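Local coordinates for polyketide synthase PksJ (Bacillus subtilis subsp. subtilis, PDB 4J1Q), which catalyses the stereoselective alpha- and beta-ketoreduction of intermediates on the bacillaene polyketide assembly line through an NADPH-binding ketoreductase domain, at residues Phe93-Gln97 / Ile299-Asn304; Ala124-Phe130 / Ala142-Glu146; Gly183-Met187 / Ser425-Phe431. One frame throughout, in Å; residues are numbered along the deposited sequence.

Contact 1: residues Phe93-Gln97 / Ile299-Asn304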
loop_
_atom_site.group_PDB
_atom_site.type_symbol
_atom_site.label_atom_id
_atom_site.label_comp_id
_atom_site.label_asym_id
_atom_site.label_seq_id
_atom_site.Cartn_x
_atom_site.Cartn_y
_atom_site.Cartn_z
ATOM N N PHE A 93 -7.339 5.967 13.899
ATOM C CA PHE A 93 -6.982 7.351 13.651
ATOM C C PHE A 93 -7.587 8.258 14.717
ATOM O O PHE A 93 -6.904 9.148 15.245
ATOM C CB PHE A 93 -7.438 7.721 12.237
ATOM C CG PHE A 93 -7.504 9.191 11.969
ATOM C CD1 PHE A 93 -6.345 9.929 11.840
ATOM C CD2 PHE A 93 -8.719 9.791 11.656
ATOM C CE1 PHE A 93 -6.405 11.259 11.478
ATOM C CE2 PHE A 93 -8.787 11.108 11.283
ATOM C CZ PHE A 93 -7.622 11.844 11.172
ATOM N N GLU A 94 -8.824 7.966 15.119
ATOM C CA GLU A 94 -9.506 8.808 16.120
ATOM C C GLU A 94 -8.976 8.523 17.512
ATOM O O GLU A 94 -8.950 9.390 18.355
ATOM C CB GLU A 94 -11.020 8.609 16.083
ATOM C CG GLU A 94 -11.666 9.092 14.796
ATOM C CD GLU A 94 -13.153 8.805 14.747
ATOM O OE1 GLU A 94 -13.580 7.731 15.222
ATOM O OE2 GLU A 94 -13.905 9.666 14.250
ATOM N N LEU A 95 -8.539 7.291 17.721
ATOM C CA LEU A 95 -7.824 6.914 18.924
ATOM C C LEU A 95 -6.544 7.730 19.136
ATOM O O LEU A 95 -6.348 8.311 20.186
ATOM C CB LEU A 95 -7.516 5.427 18.872
ATOM C CG LEU A 95 -6.753 4.839 20.041
ATOM C CD1 LEU A 95 -7.598 4.870 21.317
ATOM C CD2 LEU A 95 -6.314 3.428 19.699
ATOM N N LEU A 96 -5.688 7.802 18.125
ATOM C CA LEU A 96 -4.453 8.594 18.236
ATOM C C LEU A 96 -4.763 10.049 18.573
ATOM O O LEU A 96 -4.217 10.602 19.532
ATOM C CB LEU A 96 -3.650 8.550 16.937
ATOM C CG LEU A 96 -3.123 7.180 16.505
ATOM C CD1 LEU A 96 -2.594 7.261 15.077
ATOM C CD2 LEU A 96 -2.039 6.688 17.450
ATOM N N GLN A 97 -5.590 10.674 17.743
ATOM C CA GLN A 97 -5.957 12.072 17.940
ATOM C C GLN A 97 -6.266 12.355 19.398
ATOM O O GLN A 97 -5.765 13.323 19.960
ATOM C CB GLN A 97 -7.179 12.433 17.108
ATOM C CG GLN A 97 -6.866 12.709 15.661
ATOM C CD GLN A 97 -8.108 13.047 14.854
ATOM O OE1 GLN A 97 -9.199 12.546 15.131
ATOM N NE2 GLN A 97 -7.947 13.894 13.852
ATOM N N ILE A 299 -1.688 14.082 11.874
ATOM C CA ILE A 299 -2.835 13.424 12.433
ATOM C C ILE A 299 -3.642 14.347 13.332
ATOM O O ILE A 299 -4.875 14.313 13.307
ATOM C CB ILE A 299 -2.439 12.160 13.193
ATOM C CG1 ILE A 299 -2.136 11.052 12.176
ATOM C CG2 ILE A 299 -3.563 11.729 14.129
ATOM C CD1 ILE A 299 -1.014 10.148 12.644
ATOM N N ILE A 300 -2.965 15.224 14.063
ATOM C CA ILE A 300 -3.666 16.092 15.010
ATOM C C ILE A 300 -4.686 17.039 14.350
ATOM O O ILE A 300 -5.745 17.318 14.908
ATOM C CB ILE A 300 -2.682 16.883 15.908
ATOM C CG1 ILE A 300 -3.393 17.350 17.168
ATOM C CG2 ILE A 300 -2.088 18.062 15.144
ATOM C CD1 ILE A 300 -2.491 18.012 18.196
ATOM N N HIS A 301 -4.385 17.501 13.146
ATOM C CA HIS A 301 -5.277 18.423 12.469
ATOM C C HIS A 301 -6.292 17.829 11.523
ATOM O O HIS A 301 -7.379 18.353 11.387
ATOM C CB HIS A 301 -4.491 19.541 11.819
ATOM C CG HIS A 301 -3.670 20.316 12.810
ATOM N ND1 HIS A 301 -2.438 20.756 12.532
ATOM C CD2 HIS A 301 -3.904 20.609 14.158
ATOM C CE1 HIS A 301 -1.914 21.338 13.629
ATOM N NE2 HIS A 301 -2.808 21.224 14.630
ATOM N N LYS A 302 -5.993 16.662 10.964
ATOM C CA LYS A 302 -6.756 16.047 9.860
ATOM C C LYS A 302 -8.234 15.779 10.139
ATOM O O LYS A 302 -8.566 15.225 11.182
ATOM C CB LYS A 302 -6.138 14.707 9.576
ATOM C CG LYS A 302 -5.807 14.488 8.141
ATOM C CD LYS A 302 -4.616 13.563 8.114
ATOM C CE LYS A 302 -4.570 12.851 6.802
ATOM N NZ LYS A 302 -4.019 13.761 5.760
ATOM N N THR A 303 -9.081 15.963 9.132
ATOM C CA THR A 303 -10.483 15.596 9.297
ATOM C C THR A 303 -10.661 14.121 8.957
ATOM O O THR A 303 -9.896 13.563 8.163
ATOM C CB THR A 303 -11.398 16.446 8.382
ATOM O OG1 THR A 303 -10.769 16.644 7.098
ATOM C CG2 THR A 303 -11.671 17.800 9.038
ATOM N N ASN A 304 -11.682 13.507 9.551
ATOM C CA ASN A 304 -12.244 12.252 9.033
ATOM C C ASN A 304 -12.546 12.256 7.531
ATOM O O ASN A 304 -12.347 11.242 6.849
ATOM C CB ASN A 304 -13.506 11.870 9.788
ATOM C CG ASN A 304 -13.232 11.538 11.235
ATOM O OD1 ASN A 304 -12.078 11.377 11.630
ATOM N ND2 ASN A 304 -14.287 11.436 12.039
#
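Q97 reaches from helix 81-98 into the loop 299-304, and its amide nitrogen is shared between two carbonyl groups there. The stronger of the two bonds runs from Q97 NE2 to I299 O at 3.1 Å. It is fairly straight at the hydrogen (158°), approaches I299 nearly end-on to the C=O bond (167°) and keeps close to the glutamine's amide plane. A weak bond from the same Q97 NE2 reaches K302 O at 3.0 Å, so one side chain serves two main-chain oxygens of the loop, that of I299 in the helically shaped 299-301 and that of K302 just after it.

At the other end of the segment, N304 ND2 donates to E94 OE2 at 2.9 Å. The oxygen is met on its anti side, from somewhat outside the carboxylate plane, and the side chains cross at about a right angle.

These bonds tie the N-terminal part of the chain to the Rossmann-type KR region, where 299-304 precedes helix 304-324. T303 holds the N-cap position of that helix, its OG1 making a weak bond to E306 N.

Between the two polar grips lies the ring of F93. Its edge meets K302 O and N304 OD1, the latter 3.3 Å from CE2, and its CE1 lies 3.9 Å from I299 CG2. The F93 ring also stacks with F307.

K302 offers the aromatic ring its CB, 3.6 Å from F93 CZ, while its ammonium leads away to salt bridges with D350 and E306. The amide of I299 is satisfied by E136 OE1.

Contact 2: residues Ala124-Phe130 / Ala142-Glu146; sequences AGVSGLF and AQVIE
F130 leans its aromatic ring from helix 126-136 onto strand 140-147, where A142 and Q143 receive it. Its CB already lies 3.6 Å from A142 CB, and that methyl follows the start of the side chain outward, sitting 3.5 Å from CG and equally near CD2 of F130. The methyl approaches the ring obliquely. Further out, the meeting changes character: F130 CE2 comes 3.5 Å from Q143 O, which lies at the ring edge near its plane, with the backbone N of V144 at the edge as well. A chi1 of -85°, with CG opposite the carbonyl carbon of F130, directs the ring at A142 and Q143. Elsewhere the phenyl group packs on I110 and A112 of strand 108-115 and on I92 of helix 81-98.

This is the inner face of a beta-alpha-beta unit, in which the chain leaves strand 108-115, passes through helix 126-136 and returns as strand 140-147, parallel and next to the first. The short helix and strand segments run nearly antiparallel, at 166°, with axes 8.4 Å apart.

V144 divides its two methyls between two helix residues. CG1 meets S127 CB at 3.9 Å, whereas CG2 slides past V126 CG1 at 4.2 Å in the opposite direction; V114 and Q171 on the flanking strands also touch this valine. Near the beginning of the helical segment the last pair is a methyl against a carboxylate, A124 CB lying 3.9 Å from E146 CD. The charge of E146 is met elsewhere, since OE1 forms a salt bridge with R173. Q143, whose CB faces away from the helix, bonds through its side chain to Q111 and to D163 O.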
loop_
_atom_site.group_PDB
_atom_site.type_symbol
_atom_site.label_atom_id
_atom_site.label_comp_id
_atom_site.label_asym_id
_atom_site.label_seq_id
_atom_site.Cartn_x
_atom_site.Cartn_y
_atom_site.Cartn_z
ATOM N N ALA A 124 -3.540 -6.057 8.245
ATOM C CA ALA A 124 -2.108 -5.889 8.486
ATOM C C ALA A 124 -1.612 -4.571 7.877
ATOM O O ALA A 124 -0.574 -4.017 8.288
ATOM C CB ALA A 124 -1.324 -7.066 7.893
ATOM N N GLY A 125 -2.335 -4.099 6.864
ATOM C CA GLY A 125 -2.123 -2.757 6.345
ATOM C C GLY A 125 -2.087 -1.643 7.392
ATOM O O GLY A 125 -1.549 -0.568 7.138
ATOM N N VAL A 126 -2.721 -1.853 8.535
ATOM C CA VAL A 126 -2.750 -0.816 9.568
ATOM C C VAL A 126 -1.318 -0.369 9.889
ATOM O O VAL A 126 -1.085 0.694 10.452
ATOM C CB VAL A 126 -3.440 -1.292 10.845
ATOM C CG1 VAL A 126 -2.595 -2.343 11.545
ATOM C CG2 VAL A 126 -3.695 -0.103 11.762
ATOM N N SER A 127 -0.355 -1.163 9.465
ATOM C CA SER A 127 1.044 -0.812 9.648
ATOM C C SER A 127 1.509 0.509 9.004
ATOM O O SER A 127 2.386 1.183 9.544
ATOM C CB SER A 127 1.917 -1.917 9.113
ATOM O OG SER A 127 3.262 -1.487 9.165
ATOM N N GLY A 128 0.994 0.839 7.819
ATOM C CA GLY A 128 1.228 2.168 7.245
ATOM C C GLY A 128 0.841 3.279 8.203
ATOM O O GLY A 128 1.584 4.255 8.379
ATOM N N LEU A 129 -0.343 3.155 8.805
ATOM C CA LEU A 129 -0.801 4.135 9.787
ATOM C C LEU A 129 0.129 4.199 11.029
ATOM O O LEU A 129 0.464 5.296 11.502
ATOM C CB LEU A 129 -2.270 3.873 10.195
ATOM C CG LEU A 129 -3.033 4.764 11.206
ATOM C CD1 LEU A 129 -2.897 6.249 10.991
ATOM C CD2 LEU A 129 -4.507 4.442 11.192
ATOM N N PHE A 130 0.532 3.036 11.541
ATOM C CA PHE A 130 1.379 2.955 12.775
ATOM C C PHE A 130 2.773 3.587 12.594
ATOM O O PHE A 130 3.226 4.374 13.431
ATOM C CB PHE A 130 1.517 1.492 13.218
ATOM C CG PHE A 130 0.365 1.024 14.078
ATOM C CD1 PHE A 130 -0.787 1.804 14.199
ATOM C CD2 PHE A 130 0.462 -0.131 14.833
ATOM C CE1 PHE A 130 -1.825 1.430 15.044
ATOM C CE2 PHE A 130 -0.584 -0.525 15.656
ATOM C CZ PHE A 130 -1.720 0.274 15.787
ATOM N N ALA A 142 4.484 1.542 18.218
ATOM C CA ALA A 142 3.356 0.893 17.571
ATOM C C ALA A 142 3.768 -0.394 16.848
ATOM O O ALA A 142 4.643 -0.380 15.979
ATOM C CB ALA A 142 2.665 1.853 16.619
ATOM N N GLN A 143 3.134 -1.509 17.213
ATOM C CA GLN A 143 3.464 -2.798 16.621
ATOM C C GLN A 143 2.236 -3.426 16.028
ATOM O O GLN A 143 1.169 -3.397 16.618
ATOM C CB GLN A 143 4.081 -3.766 17.651
ATOM C CG GLN A 143 5.459 -3.359 18.135
ATOM C CD GLN A 143 5.925 -4.131 19.376
ATOM O OE1 GLN A 143 5.119 -4.632 20.161
ATOM N NE2 GLN A 143 7.237 -4.208 19.557
ATOM N N VAL A 144 2.411 -4.036 14.867
ATOM C CA VAL A 144 1.352 -4.834 14.303
ATOM C C VAL A 144 1.779 -6.285 14.404
ATOM O O VAL A 144 2.934 -6.613 14.150
ATOM C CB VAL A 144 1.088 -4.432 12.840
ATOM C CG1 VAL A 144 2.413 -4.344 12.112
ATOM C CG2 VAL A 144 0.165 -5.429 12.167
ATOM N N ILE A 145 0.900 -7.107 14.956
ATOM C CA ILE A 145 1.225 -8.489 15.255
ATOM C C ILE A 145 0.217 -9.399 14.572
ATOM O O ILE A 145 -0.961 -9.426 14.936
ATOM C CB ILE A 145 1.203 -8.746 16.773
ATOM C CG1 ILE A 145 2.379 -8.027 17.451
ATOM C CG2 ILE A 145 1.218 -10.244 17.059
ATOM C CD1 ILE A 145 2.101 -7.620 18.880
ATOM N N GLU A 146 0.690 -10.141 13.581
ATOM C CA GLU A 146 -0.178 -10.982 12.764
ATOM C C GLU A 146 -0.146 -12.403 13.324
ATOM O O GLU A 146 0.924 -12.949 13.571
ATOM C CB GLU A 146 0.310 -10.988 11.303
ATOM C CG GLU A 146 0.375 -9.607 10.657
ATOM C CD GLU A 146 1.246 -9.559 9.398
ATOM O OE1 GLU A 146 1.107 -10.441 8.505
ATOM O OE2 GLU A 146 2.053 -8.610 9.287
#

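Contact 3: residues Gly183-Met187 / Ser425-Phe431; sequences GWREM and SDKPQVF
W184 and F431 meet as an edge-to-face aromatic pair, the edge of F431 directed at the face of the indole. The six-membered ring of W184 and the F431 ring have centroids 5.2 Å apart and planes inclined at 56°. F431 CD1 stands over that indole face, 4.0 Å from W184 CZ2, and F431 CB rests 3.7 Å from W184 CZ3. With chi1 at 170°, CG stands trans to the backbone nitrogen of F431, which brings CD1 over the six-membered ring. Q429 reaches the edge of the same indole: its NE2 is 4.0 Å from W184 CH2, with the amide plane perpendicular to the ring, and is held by a hydrogen bond to N382 OD1.

M187 has the greatest area buried of all the residues here. Its SD lies 4.3 Å from V430 CG2, and the chain bends at chi3, which carries CE toward S425, whose OG is hydrogen-bonded to G422 O. The thioether also runs alongside the aliphatic part of K427 in the opposite sense, though the methyl is modelled too close to that lysine, which leaves both of its contacts doubtful. The ammonium of K427 has a weak, long ion pair with E27.

Strand 22-31 lies between the two segments: its backbone bonds to G183 of strand 178-186 and to M187, and its neighbour on the other side is strand 429-435, so the contact bridges over an intervening strand. Beyond it V430 bonds to S380 and N382 of strand 377-383, while helix 339-343 packs on W184 and F431 through C342.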
loop_
_atom_site.group_PDB
_atom_site.type_symbol
_atom_site.label_atom_id
_atom_site.label_comp_id
_atom_site.label_asym_id
_atom_site.label_seq_id
_atom_site.Cartn_x
_atom_site.Cartn_y
_atom_site.Cartn_z
ATOM N N GLY A 183 11.514 -7.373 7.671
ATOM C CA GLY A 183 12.656 -6.534 7.344
ATOM C C GLY A 183 12.847 -6.571 5.823
ATOM O O GLY A 183 11.989 -7.069 5.106
ATOM N N TRP A 184 14.009 -6.138 5.345
ATOM C CA TRP A 184 14.202 -5.851 3.930
ATOM C C TRP A 184 15.398 -6.573 3.380
ATOM O O TRP A 184 16.535 -6.209 3.683
ATOM C CB TRP A 184 14.373 -4.353 3.714
ATOM C CG TRP A 184 13.110 -3.566 3.925
ATOM C CD1 TRP A 184 12.816 -2.667 4.957
ATOM C CD2 TRP A 184 11.910 -3.582 3.080
ATOM N NE1 TRP A 184 11.552 -2.143 4.803
ATOM C CE2 TRP A 184 10.949 -2.666 3.710
ATOM C CE3 TRP A 184 11.547 -4.246 1.914
ATOM C CZ2 TRP A 184 9.696 -2.428 3.158
ATOM C CZ3 TRP A 184 10.284 -4.012 1.374
ATOM C CH2 TRP A 184 9.384 -3.114 1.972
ATOM N N ARG A 185 15.152 -7.592 2.553
ATOM C CA ARG A 185 16.209 -8.226 1.763
ATOM C C ARG A 185 16.388 -7.556 0.408
ATOM O O ARG A 185 15.427 -7.408 -0.372
ATOM C CB ARG A 185 15.962 -9.731 1.590
ATOM C CG ARG A 185 17.162 -10.496 1.027
ATOM C CD ARG A 185 17.222 -11.950 1.509
ATOM N NE ARG A 185 16.070 -12.744 1.071
ATOM C CZ ARG A 185 15.900 -13.227 -0.162
ATOM N NH1 ARG A 185 16.818 -13.019 -1.096
ATOM N NH2 ARG A 185 14.801 -13.906 -0.469
ATOM N N GLU A 186 17.624 -7.157 0.128
ATOM C CA GLU A 186 17.981 -6.581 -1.161
ATOM C C GLU A 186 17.748 -7.537 -2.332
ATOM O O GLU A 186 17.862 -8.749 -2.199
ATOM C CB GLU A 186 19.424 -6.076 -1.157
ATOM C CG GLU A 186 19.773 -5.200 -2.346
ATOM C CD GLU A 186 21.243 -4.827 -2.405
ATOM O OE1 GLU A 186 21.637 -4.064 -3.316
ATOM O OE2 GLU A 186 22.006 -5.278 -1.524
ATOM N N MET A 187 17.340 -6.972 -3.458
ATOM C CA MET A 187 17.212 -7.720 -4.700
ATOM C C MET A 187 18.336 -7.307 -5.647
ATOM O O MET A 187 18.733 -6.139 -5.677
ATOM C CB MET A 187 15.854 -7.440 -5.345
ATOM C CG MET A 187 14.765 -7.086 -4.345
ATOM S SD MET A 187 13.173 -6.678 -5.105
ATOM C CE MET A 187 12.679 -8.274 -5.733
ATOM N N SER A 425 11.003 -10.316 -11.665
ATOM C CA SER A 425 11.265 -10.930 -10.361
ATOM C C SER A 425 10.030 -11.640 -9.787
ATOM O O SER A 425 10.139 -12.711 -9.200
ATOM C CB SER A 425 11.827 -9.911 -9.382
ATOM O OG SER A 425 10.816 -9.000 -8.973
ATOM N N ASP A 426 8.855 -11.070 -10.032
ATOM C CA ASP A 426 7.567 -11.713 -9.719
ATOM C C ASP A 426 7.236 -11.815 -8.241
ATOM O O ASP A 426 6.548 -12.741 -7.815
ATOM C CB ASP A 426 7.421 -13.085 -10.385
ATOM C CG ASP A 426 5.956 -13.450 -10.644
ATOM O OD1 ASP A 426 5.092 -12.558 -10.590
ATOM O OD2 ASP A 426 5.654 -14.624 -10.893
ATOM N N LYS A 427 7.616 -10.794 -7.490
ATOM C CA LYS A 427 7.280 -10.718 -6.078
ATOM C C LYS A 427 6.093 -9.810 -5.926
ATOM O O LYS A 427 5.876 -8.925 -6.750
ATOM C CB LYS A 427 8.467 -10.171 -5.296
ATOM C CG LYS A 427 9.654 -11.109 -5.282
ATOM C CD LYS A 427 10.873 -10.430 -4.686
ATOM C CE LYS A 427 12.087 -11.352 -4.642
ATOM N NZ LYS A 427 11.901 -12.486 -3.706
ATOM N N PRO A 428 5.274 -10.069 -4.915
ATOM C CA PRO A 428 4.056 -9.287 -4.717
ATOM C C PRO A 428 4.378 -7.826 -4.385
ATOM O O PRO A 428 3.536 -6.946 -4.553
ATOM C CB PRO A 428 3.404 -9.957 -3.505
ATOM C CG PRO A 428 4.017 -11.330 -3.424
ATOM C CD PRO A 428 5.410 -11.173 -3.943
ATOM N N GLN A 429 5.567 -7.578 -3.860
ATOM C CA GLN A 429 5.896 -6.259 -3.364
ATOM C C GLN A 429 7.342 -5.925 -3.637
ATOM O O GLN A 429 8.255 -6.637 -3.200
ATOM C CB GLN A 429 5.620 -6.181 -1.854
ATOM C CG GLN A 429 5.184 -4.818 -1.366
ATOM C CD GLN A 429 5.157 -4.752 0.150
ATOM O OE1 GLN A 429 4.703 -5.690 0.812
ATOM N NE2 GLN A 429 5.684 -3.673 0.707
ATOM N N VAL A 430 7.547 -4.779 -4.266
ATOM C CA VAL A 430 8.875 -4.320 -4.602
ATOM C C VAL A 430 8.984 -2.884 -4.115
ATOM O O VAL A 430 8.163 -2.038 -4.446
ATOM C CB VAL A 430 9.079 -4.352 -6.138
ATOM C CG1 VAL A 430 10.312 -3.543 -6.538
ATOM C CG2 VAL A 430 9.217 -5.791 -6.628
ATOM N N PHE A 431 9.988 -2.615 -3.316
ATOM C CA PHE A 431 10.188 -1.286 -2.776
ATOM C C PHE A 431 11.323 -0.618 -3.542
ATOM O O PHE A 431 12.433 -1.116 -3.555
ATOM C CB PHE A 431 10.526 -1.389 -1.293
ATOM C CG PHE A 431 10.988 -0.112 -0.676
ATOM C CD1 PHE A 431 10.298 0.437 0.363
ATOM C CD2 PHE A 431 12.162 0.492 -1.073
ATOM C CE1 PHE A 431 10.746 1.584 0.987
ATOM C CE2 PHE A 431 12.582 1.677 -0.503
ATOM C CZ PHE A 431 11.868 2.224 0.536
#

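Overall arrangement
The three contacts spread across the chain, with contact 2 in the middle: its centre lies 16 Å from contact 1 and 19 Å from contact 3, while contacts 1 and 3 are 32 Å apart on opposite sides of the chain's centre. Contacts 1 and 2 touch, L129 of helix 126-136 packing on F93 and L96 of helix 81-98. Along the sequence contact 2 is nested within the loop closed by contact 1; contact 3 opens after contact 2 has closed, but it crosses contact 1, since their segments alternate along the chain. Contacts 1 and 3 thus join the N-terminal region twice to the NADPH-binding part, whereas contact 2 builds the N-terminal region itself.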